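Local coordinates for siderophore biosynthesis lipase/esterase, putative (Aspergillus fumigatus, PDB 6GUP), which hydrolyses the ester bonds of the fungal siderophore fusarinine C, yielding fusarinine and iron, but does not act on triacetylfusarinine C, at residues G11-I15 against F26-T30; D57-L62 against V342-L346; W67-T71 against I100-K104. All coordinates share one frame; numbering follows the deposited sequence.

How the contacts relate
The three contacts meet around strand 67-72, near one end of the alpha/beta-hydrolase sheet, where strands 12-18, 24-28 and 67-72 lie next to one another. Contact 1 closes a beta hairpin and joins contact 3 through the backbone, with Phe26 N 2.8 Å from Thr71 O and Tyr28 N 2.8 Å from Leu69 O; their centres are about 12 Å apart. Helix 55-61 of contact 2 packs on the face of strand 67-72 opposite helix 86-108 of contact 3. Contact 2 is centred about 16 Å from contact 3 and 15 Å from contact 1, touching the latter where Ala59 meets Tyr28. None of the three includes the probable catalytic triad of Ser123, Asp286 and His327.

Contact 1: residues G11-I15 against F26-T30; sequences GLPGI and FEYTT
Phe26 reaches across to residues 11-15 with the far end of its ring. Its CG is anti to the backbone N (chi1 173°), which carries CE1 to 3.6 Å from Gly14 CA, while CZ meets Leu12 O at 3.5 Å with the oxygen at the ring edge. Gly14 has no side chain, so the ring can lie close to the main chain here. The same ring directs its CE2 edge over the centre of the Tyr28 face. Tyr28 in turn offers its own edge to Leu12, whose CD1 lies near the ring plane, 3.6 Å from Tyr28 CE2.

The side chains of Ile15 and Glu27, an antiparallel hydrogen-bonded pair, point side by side to the face of the sheet that helix 86-108 covers. The aliphatic Ile15 CD1 passes 3.7 Å from Glu27 OE1, and Ile15 CG1 packs 3.8 Å from Thr29 CG2. Two short bonds hold the pair: Ile15 N to Glu27 O at 2.8 Å and Glu27 N to Ile15 O, also at 2.8 Å. Beyond them the pairing weakens. The hydrogen bond from Thr29 N to Pro13 O is longer, 3.2 Å, with the donor tilted 32° out of the carbonyl plane.

The two strands form the beta hairpin at the edge of the subunit's own sheet. Helix 55-61 covers Leu12 and Tyr28, and helix 86-108 covers Ile15 and Glu27, whose carboxylate bonds to His17 and Ser68. Strand 67-72 continues the sheet beyond residues 26-28, and residues 12-15 pair with an antiparallel strand of the second subunit, carrying the sheet across the dimer interface.

Contact 2: residues D57-L62 against V342-L346; sequences DLAHAL and VNKVL
Ala61 and Val342 make the closest approach of this helix pair, with Ala61 CB 3.5 Å from Val342 CG1. Leu346 closes in beside them: its CD1 lies 3.9 Å from Ala61 CB and 3.8 Å from Leu62 CD2, and its CD2 comes 3.7 Å from Ala61 O. On the buried flank Leu58, with CG anti to its backbone N (chi1 180°), swings CD1 toward the neighbouring helix. That methyl meets Val345 CG1 at 3.8 Å, the two side chains crossing at about a right angle, and the Leu58 and Leu346 side chains slide past each other in opposite directions.

The helices belong to the alpha/beta-hydrolase fold. Helix 55-61 is the connection of a beta-alpha-beta crossover between strands 37-42 and 67-72, and it packs beside the C-terminal helix 335-353; the axes of segments 57-61 and 342-346 approach to 10.2 Å at 43°. Leu58 and Leu62 also touch Leu69 of the sheet.

Toward solvent the fit is looser. Asp57 touches lightly, its CB 4.2 Å from Val342 CG2, while its carboxylate turns to a salt bridge with Arg338, one turn before Val342.

Contact 3: residues W67-T71 against I100-K104; sequences WSLFT and IKEYK
Ser68 opens the contact with a polar touch: its OG accepts a hydrogen bond from Lys104 NZ at 2.6 Å. The lysine gets there by bending at both chi2 and chi4, the last bend turning the ammonium group to the strand. Lys104 NZ is also bonded to Lys35 O and Ser38 OG, so three oxygens hold it in a buried site, and Ser68 OG has a second partner in Glu27 OE2.

Leu69 points the other way, into the packing with helix 55-61, and the next residue to face helix 86-108 is Phe70. This side chain carries the largest share of the contact. Ile100 comes from the opposite direction and sets CD1 over one face of the ring, 3.9 Å from the centroid and 17° off the normal, a CH-pi contact. The methyl is displaced toward the rim, nearest to Phe70 CG at 3.7 Å. Lys104 and Tyr103 come instead to the ring edge. Lys104 CE lies near the ring plane, 4.0 Å from Phe70 CE1, and Tyr103 CE2 is 4.1 Å from Phe70 CZ. Tyr103 itself uses its hydroxyl elsewhere, in a hydrogen bond to Lys107 and a weak one to Glu27.

Strand 67-72 and helix 86-108 are consecutive major elements of the alpha/beta-hydrolase core. Segments 67-71 and 100-104 run at 142° to each other, with the helix on the sheet face away from helix 55-61.

The buried ammonium group of Lys104 is thus linked through the Ser68 hydroxyl to OE2 of Glu27, whose OE1 is bonded to His17. That arrangement probably helps keep both the lysine and the glutamate charged.

Contact 1: residues G11-I15 against F26-T30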
loop_
_atom_site.group_PDB
_atom_site.type_symbol
_atom_site.label_atom_id
_atom_site.label_comp_id
_atom_site.label_asym_id
_atom_site.label_seq_id
_atom_site.Cartn_x
_atom_site.Cartn_y
_atom_site.Cartn_z
ATOM N N GLY A 11 -4.824 -17.397 6.131
ATOM C CA GLY A 11 -3.804 -16.556 5.496
ATOM C C GLY A 11 -2.722 -17.364 4.800
ATOM O O GLY A 11 -2.804 -18.593 4.735
ATOM N N LEU A 12 -1.713 -16.671 4.273
ATOM C CA LEU A 12 -0.576 -17.322 3.617
ATOM C C LEU A 12 0.734 -17.001 4.349
ATOM O O LEU A 12 1.082 -15.826 4.484
ATOM C CB LEU A 12 -0.497 -16.920 2.139
ATOM C CG LEU A 12 -1.521 -17.614 1.228
ATOM C CD1 LEU A 12 -1.493 -17.018 -0.170
ATOM C CD2 LEU A 12 -1.297 -19.121 1.147
ATOM N N PRO A 13 1.453 -18.041 4.838
ATOM C CA PRO A 13 2.713 -17.795 5.551
ATOM C C PRO A 13 3.821 -17.231 4.668
ATOM O O PRO A 13 3.860 -17.506 3.466
ATOM C CB PRO A 13 3.117 -19.186 6.065
ATOM C CG PRO A 13 1.873 -19.996 6.029
ATOM C CD PRO A 13 1.104 -19.475 4.859
ATOM N N GLY A 14 4.716 -16.457 5.272
ATOM C CA GLY A 14 5.819 -15.861 4.536
ATOM C C GLY A 14 6.712 -14.949 5.347
ATOM O O GLY A 14 6.685 -14.978 6.577
ATOM N N ILE A 15 7.503 -14.145 4.638
ATOM C CA ILE A 15 8.454 -13.206 5.236
ATOM C C ILE A 15 8.218 -11.819 4.642
ATOM O O ILE A 15 8.242 -11.656 3.419
ATOM C CB ILE A 15 9.919 -13.632 4.966
ATOM C CG1 ILE A 15 10.157 -15.069 5.455
ATOM C CG2 ILE A 15 10.898 -12.667 5.635
ATOM C CD1 ILE A 15 11.558 -15.600 5.227
ATOM N N PHE A 26 6.867 -8.956 0.092
ATOM C CA PHE A 26 6.429 -10.132 0.847
ATOM C C PHE A 26 6.824 -11.413 0.115
ATOM O O PHE A 26 6.392 -11.641 -1.015
ATOM C CB PHE A 26 4.913 -10.102 1.064
ATOM C CG PHE A 26 4.365 -11.357 1.687
ATOM C CD1 PHE A 26 4.597 -11.645 3.029
ATOM C CD2 PHE A 26 3.626 -12.261 0.929
ATOM C CE1 PHE A 26 4.096 -12.808 3.601
ATOM C CE2 PHE A 26 3.123 -13.423 1.498
ATOM C CZ PHE A 26 3.358 -13.695 2.835
ATOM N N GLU A 27 7.626 -12.242 0.781
ATOM C CA GLU A 27 8.073 -13.526 0.243
ATOM C C GLU A 27 7.149 -14.627 0.745
ATOM O O GLU A 27 6.986 -14.783 1.951
ATOM C CB GLU A 27 9.502 -13.816 0.705
ATOM C CG GLU A 27 10.119 -15.082 0.119
ATOM C CD GLU A 27 11.523 -15.363 0.629
ATOM O OE1 GLU A 27 11.953 -14.747 1.629
ATOM O OE2 GLU A 27 12.204 -16.217 0.024
ATOM N N TYR A 28 6.578 -15.404 -0.173
ATOM C CA TYR A 28 5.704 -16.523 0.186
ATOM C C TYR A 28 6.592 -17.715 0.493
ATOM O O TYR A 28 7.377 -18.133 -0.360
ATOM C CB TYR A 28 4.755 -16.890 -0.961
ATOM C CG TYR A 28 3.695 -15.853 -1.266
ATOM C CD1 TYR A 28 4.031 -14.635 -1.857
ATOM C CD2 TYR A 28 2.350 -16.096 -0.986
ATOM C CE1 TYR A 28 3.065 -13.687 -2.147
ATOM C CE2 TYR A 28 1.376 -15.148 -1.275
ATOM C CZ TYR A 28 1.739 -13.946 -1.852
ATOM O OH TYR A 28 0.775 -13.006 -2.137
ATOM N N THR A 29 6.479 -18.255 1.703
ATOM C CA THR A 29 7.273 -19.419 2.093
ATOM C C THR A 29 6.680 -20.122 3.308
ATOM O O THR A 29 6.277 -19.475 4.280
ATOM C CB THR A 29 8.760 -19.057 2.349
ATOM O OG1 THR A 29 9.483 -20.226 2.760
ATOM C CG2 THR A 29 8.913 -17.965 3.410
ATOM N N THR A 30 6.619 -21.449 3.225
ATOM C CA THR A 30 6.155 -22.295 4.318
ATOM C C THR A 30 7.239 -23.220 4.881
ATOM O O THR A 30 6.989 -23.881 5.892
ATOM C CB THR A 30 4.971 -23.178 3.866
ATOM O OG1 THR A 30 5.395 -24.066 2.823
ATOM C CG2 THR A 30 3.817 -22.325 3.360
#

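Contact 2: residues D57-L62 against V342-L346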
loop_
_atom_site.group_PDB
_atom_site.type_symbol
_atom_site.label_atom_id
_atom_site.label_comp_id
_atom_site.label_asym_id
_atom_site.label_seq_id
_atom_site.Cartn_x
_atom_site.Cartn_y
_atom_site.Cartn_z
ATOM N N ASP A 57 -2.571 -20.147 -5.530
ATOM C CA ASP A 57 -2.316 -21.395 -6.264
ATOM C C ASP A 57 -0.884 -21.473 -6.797
ATOM O O ASP A 57 -0.286 -22.551 -6.804
ATOM C CB ASP A 57 -3.311 -21.562 -7.427
ATOM C CG ASP A 57 -4.751 -21.775 -6.958
ATOM O OD1 ASP A 57 -4.986 -21.975 -5.747
ATOM O OD2 ASP A 57 -5.658 -21.741 -7.816
ATOM N N LEU A 58 -0.346 -20.335 -7.240
ATOM C CA LEU A 58 1.045 -20.253 -7.700
ATOM C C LEU A 58 2.028 -20.514 -6.557
ATOM O O LEU A 58 2.967 -21.292 -6.715
ATOM C CB LEU A 58 1.325 -18.886 -8.344
ATOM C CG LEU A 58 2.735 -18.602 -8.881
ATOM C CD1 LEU A 58 3.199 -19.664 -9.870
ATOM C CD2 LEU A 58 2.777 -17.227 -9.527
ATOM N N ALA A 59 1.801 -19.867 -5.413
ATOM C CA ALA A 59 2.619 -20.087 -4.210
ATOM C C ALA A 59 2.575 -21.544 -3.739
ATOM O O ALA A 59 3.606 -22.105 -3.360
ATOM C CB ALA A 59 2.178 -19.157 -3.089
ATOM N N HIS A 60 1.384 -22.142 -3.768
ATOM C CA HIS A 60 1.201 -23.563 -3.442
ATOM C C HIS A 60 1.969 -24.483 -4.401
ATOM O O HIS A 60 2.567 -25.471 -3.967
ATOM C CB HIS A 60 -0.293 -23.924 -3.443
ATOM C CG HIS A 60 -0.578 -25.349 -3.078
ATOM N ND1 HIS A 60 -0.124 -25.924 -1.911
ATOM C CD2 HIS A 60 -1.279 -26.310 -3.723
ATOM C CE1 HIS A 60 -0.527 -27.181 -1.856
ATOM N NE2 HIS A 60 -1.230 -27.441 -2.943
ATOM N N ALA A 61 1.949 -24.150 -5.692
ATOM C CA ALA A 61 2.660 -24.924 -6.719
ATOM C C ALA A 61 4.186 -24.780 -6.652
ATOM O O ALA A 61 4.908 -25.716 -7.006
ATOM C CB ALA A 61 2.160 -24.545 -8.107
ATOM N N LEU A 62 4.671 -23.615 -6.213
ATOM C CA LEU A 62 6.115 -23.365 -6.072
ATOM C C LEU A 62 6.743 -23.900 -4.766
ATOM O O LEU A 62 7.956 -23.773 -4.581
ATOM C CB LEU A 62 6.415 -21.862 -6.209
ATOM C CG LEU A 62 6.083 -21.184 -7.545
ATOM C CD1 LEU A 62 6.251 -19.677 -7.422
ATOM C CD2 LEU A 62 6.932 -21.722 -8.686
ATOM N N VAL A 342 -0.936 -21.571 -14.070
ATOM C CA VAL A 342 0.097 -21.890 -13.080
ATOM C C VAL A 342 1.077 -22.929 -13.635
ATOM O O VAL A 342 2.288 -22.797 -13.450
ATOM C CB VAL A 342 -0.516 -22.373 -11.739
ATOM C CG1 VAL A 342 0.558 -22.903 -10.793
ATOM C CG2 VAL A 342 -1.274 -21.240 -11.060
ATOM N N ASN A 343 0.550 -23.948 -14.315
ATOM C CA ASN A 343 1.390 -24.969 -14.957
ATOM C C ASN A 343 2.298 -24.399 -16.052
ATOM O O ASN A 343 3.431 -24.858 -16.204
ATOM C CB ASN A 343 0.540 -26.124 -15.517
ATOM C CG ASN A 343 0.108 -27.111 -14.441
ATOM O OD1 ASN A 343 0.913 -27.538 -13.613
ATOM N ND2 ASN A 343 -1.165 -27.490 -14.463
ATOM N N LYS A 344 1.812 -23.407 -16.803
ATOM C CA LYS A 344 2.642 -22.728 -17.807
ATOM C C LYS A 344 3.787 -21.939 -17.163
ATOM O O LYS A 344 4.886 -21.888 -17.716
ATOM C CB LYS A 344 1.816 -21.782 -18.692
ATOM C CG LYS A 344 0.740 -22.419 -19.571
ATOM C CD LYS A 344 1.203 -23.638 -20.363
ATOM C CE LYS A 344 0.819 -24.944 -19.679
ATOM N NZ LYS A 344 1.247 -26.138 -20.455
ATOM N N VAL A 345 3.522 -21.324 -16.008
ATOM C CA VAL A 345 4.556 -20.594 -15.262
ATOM C C VAL A 345 5.632 -21.555 -14.747
ATOM O O VAL A 345 6.821 -21.289 -14.910
ATOM C CB VAL A 345 3.958 -19.762 -14.099
ATOM C CG1 VAL A 345 5.053 -19.194 -13.198
ATOM C CG2 VAL A 345 3.100 -18.631 -14.650
ATOM N N LEU A 346 5.212 -22.660 -14.130
ATOM C CA LEU A 346 6.156 -23.687 -13.648
ATOM C C LEU A 346 6.995 -24.302 -14.774
ATOM O O LEU A 346 8.184 -24.568 -14.583
ATOM C CB LEU A 346 5.436 -24.793 -12.857
ATOM C CG LEU A 346 5.332 -24.564 -11.345
ATOM C CD1 LEU A 346 4.457 -23.367 -11.003
ATOM C CD2 LEU A 346 4.809 -25.816 -10.658
#

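Contact 3: residues W67-T71 against I100-K104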
loop_
_atom_site.group_PDB
_atom_site.type_symbol
_atom_site.label_atom_id
_atom_site.label_comp_id
_atom_site.label_asym_id
_atom_site.label_seq_id
_atom_site.Cartn_x
_atom_site.Cartn_y
_atom_site.Cartn_z
ATOM N N TRP A 67 12.182 -22.172 -6.467
ATOM C CA TRP A 67 11.746 -20.782 -6.627
ATOM C C TRP A 67 10.885 -20.353 -5.445
ATOM O O TRP A 67 10.014 -21.111 -5.008
ATOM C CB TRP A 67 10.917 -20.633 -7.902
ATOM C CG TRP A 67 11.670 -20.933 -9.150
ATOM C CD1 TRP A 67 11.880 -22.160 -9.707
ATOM C CD2 TRP A 67 12.312 -19.985 -10.007
ATOM N NE1 TRP A 67 12.618 -22.038 -10.858
ATOM C CE2 TRP A 67 12.900 -20.713 -11.066
ATOM C CE3 TRP A 67 12.452 -18.590 -9.984
ATOM C CZ2 TRP A 67 13.615 -20.091 -12.097
ATOM C CZ3 TRP A 67 13.168 -17.972 -11.009
ATOM C CH2 TRP A 67 13.741 -18.726 -12.050
ATOM N N SER A 68 11.130 -19.147 -4.932
ATOM C CA SER A 68 10.233 -18.510 -3.962
ATOM C C SER A 68 9.576 -17.290 -4.609
ATOM O O SER A 68 10.220 -16.552 -5.360
ATOM C CB SER A 68 10.980 -18.118 -2.684
ATOM O OG SER A 68 11.823 -17.000 -2.887
ATOM N N LEU A 69 8.296 -17.094 -4.308
ATOM C CA LEU A 69 7.493 -16.024 -4.896
ATOM C C LEU A 69 7.580 -14.764 -4.037
ATOM O O LEU A 69 7.443 -14.839 -2.816
ATOM C CB LEU A 69 6.032 -16.478 -5.005
ATOM C CG LEU A 69 4.986 -15.500 -5.550
ATOM C CD1 LEU A 69 5.269 -15.132 -6.997
ATOM C CD2 LEU A 69 3.600 -16.108 -5.420
ATOM N N PHE A 70 7.806 -13.620 -4.685
ATOM C CA PHE A 70 7.755 -12.305 -4.041
ATOM C C PHE A 70 6.665 -11.448 -4.670
ATOM O O PHE A 70 6.435 -11.515 -5.878
ATOM C CB PHE A 70 9.078 -11.558 -4.211
ATOM C CG PHE A 70 10.214 -12.121 -3.412
ATOM C CD1 PHE A 70 10.911 -13.234 -3.865
ATOM C CD2 PHE A 70 10.617 -11.518 -2.224
ATOM C CE1 PHE A 70 11.974 -13.749 -3.140
ATOM C CE2 PHE A 70 11.682 -12.027 -1.496
ATOM C CZ PHE A 70 12.359 -13.147 -1.952
ATOM N N THR A 71 6.007 -10.645 -3.839
ATOM C CA THR A 71 5.167 -9.531 -4.288
ATOM C C THR A 71 5.687 -8.282 -3.586
ATOM O O THR A 71 6.423 -8.400 -2.606
ATOM C CB THR A 71 3.686 -9.752 -3.934
ATOM O OG1 THR A 71 3.549 -9.958 -2.521
ATOM C CG2 THR A 71 3.133 -10.959 -4.674
ATOM N N ILE A 100 16.591 -8.520 -3.211
ATOM C CA ILE A 100 16.327 -9.962 -3.337
ATOM C C ILE A 100 17.601 -10.726 -3.701
ATOM O O ILE A 100 17.853 -11.808 -3.165
ATOM C CB ILE A 100 15.211 -10.260 -4.376
ATOM C CG1 ILE A 100 13.851 -9.816 -3.824
ATOM C CG2 ILE A 100 15.151 -11.748 -4.723
ATOM C CD1 ILE A 100 12.742 -9.759 -4.855
ATOM N N LYS A 101 18.392 -10.153 -4.605
ATOM C CA LYS A 101 19.636 -10.771 -5.061
ATOM C C LYS A 101 20.668 -10.895 -3.939
ATOM O O LYS A 101 21.285 -11.952 -3.789
ATOM C CB LYS A 101 20.216 -9.990 -6.243
ATOM C CG LYS A 101 21.313 -10.717 -7.011
ATOM C CD LYS A 101 21.251 -10.397 -8.500
ATOM C CE LYS A 101 22.611 -10.415 -9.177
ATOM N NZ LYS A 101 22.522 -9.881 -10.567
ATOM N N GLU A 102 20.847 -9.831 -3.153
ATOM C CA GLU A 102 21.743 -9.879 -1.984
ATOM C C GLU A 102 21.170 -10.768 -0.876
ATOM O O GLU A 102 21.917 -11.513 -0.238
ATOM C CB GLU A 102 22.061 -8.467 -1.448
ATOM C CG GLU A 102 22.733 -8.389 -0.070
ATOM C CD GLU A 102 24.167 -8.908 -0.035
ATOM O OE1 GLU A 102 25.007 -8.257 0.623
ATOM O OE2 GLU A 102 24.469 -9.957 -0.642
ATOM N N TYR A 103 19.860 -10.673 -0.648
ATOM C CA TYR A 103 19.171 -11.503 0.351
ATOM C C TYR A 103 19.339 -12.997 0.081
ATOM O O TYR A 103 19.675 -13.759 0.990
ATOM C CB TYR A 103 17.677 -11.152 0.414
ATOM C CG TYR A 103 16.816 -12.197 1.094
ATOM C CD1 TYR A 103 16.947 -12.458 2.458
ATOM C CD2 TYR A 103 15.869 -12.928 0.372
ATOM C CE1 TYR A 103 16.162 -13.418 3.083
ATOM C CE2 TYR A 103 15.078 -13.887 0.988
ATOM C CZ TYR A 103 15.229 -14.131 2.343
ATOM O OH TYR A 103 14.442 -15.076 2.960
ATOM N N LYS A 104 19.093 -13.403 -1.163
ATOM C CA LYS A 104 19.209 -14.812 -1.556
ATOM C C LYS A 104 20.647 -15.327 -1.545
ATOM O O LYS A 104 20.873 -16.513 -1.287
ATOM C CB LYS A 104 18.561 -15.063 -2.927
ATOM C CG LYS A 104 17.038 -15.027 -2.919
ATOM C CD LYS A 104 16.449 -16.114 -2.029
ATOM C CE LYS A 104 14.932 -16.170 -2.099
ATOM N NZ LYS A 104 14.430 -16.874 -3.309
#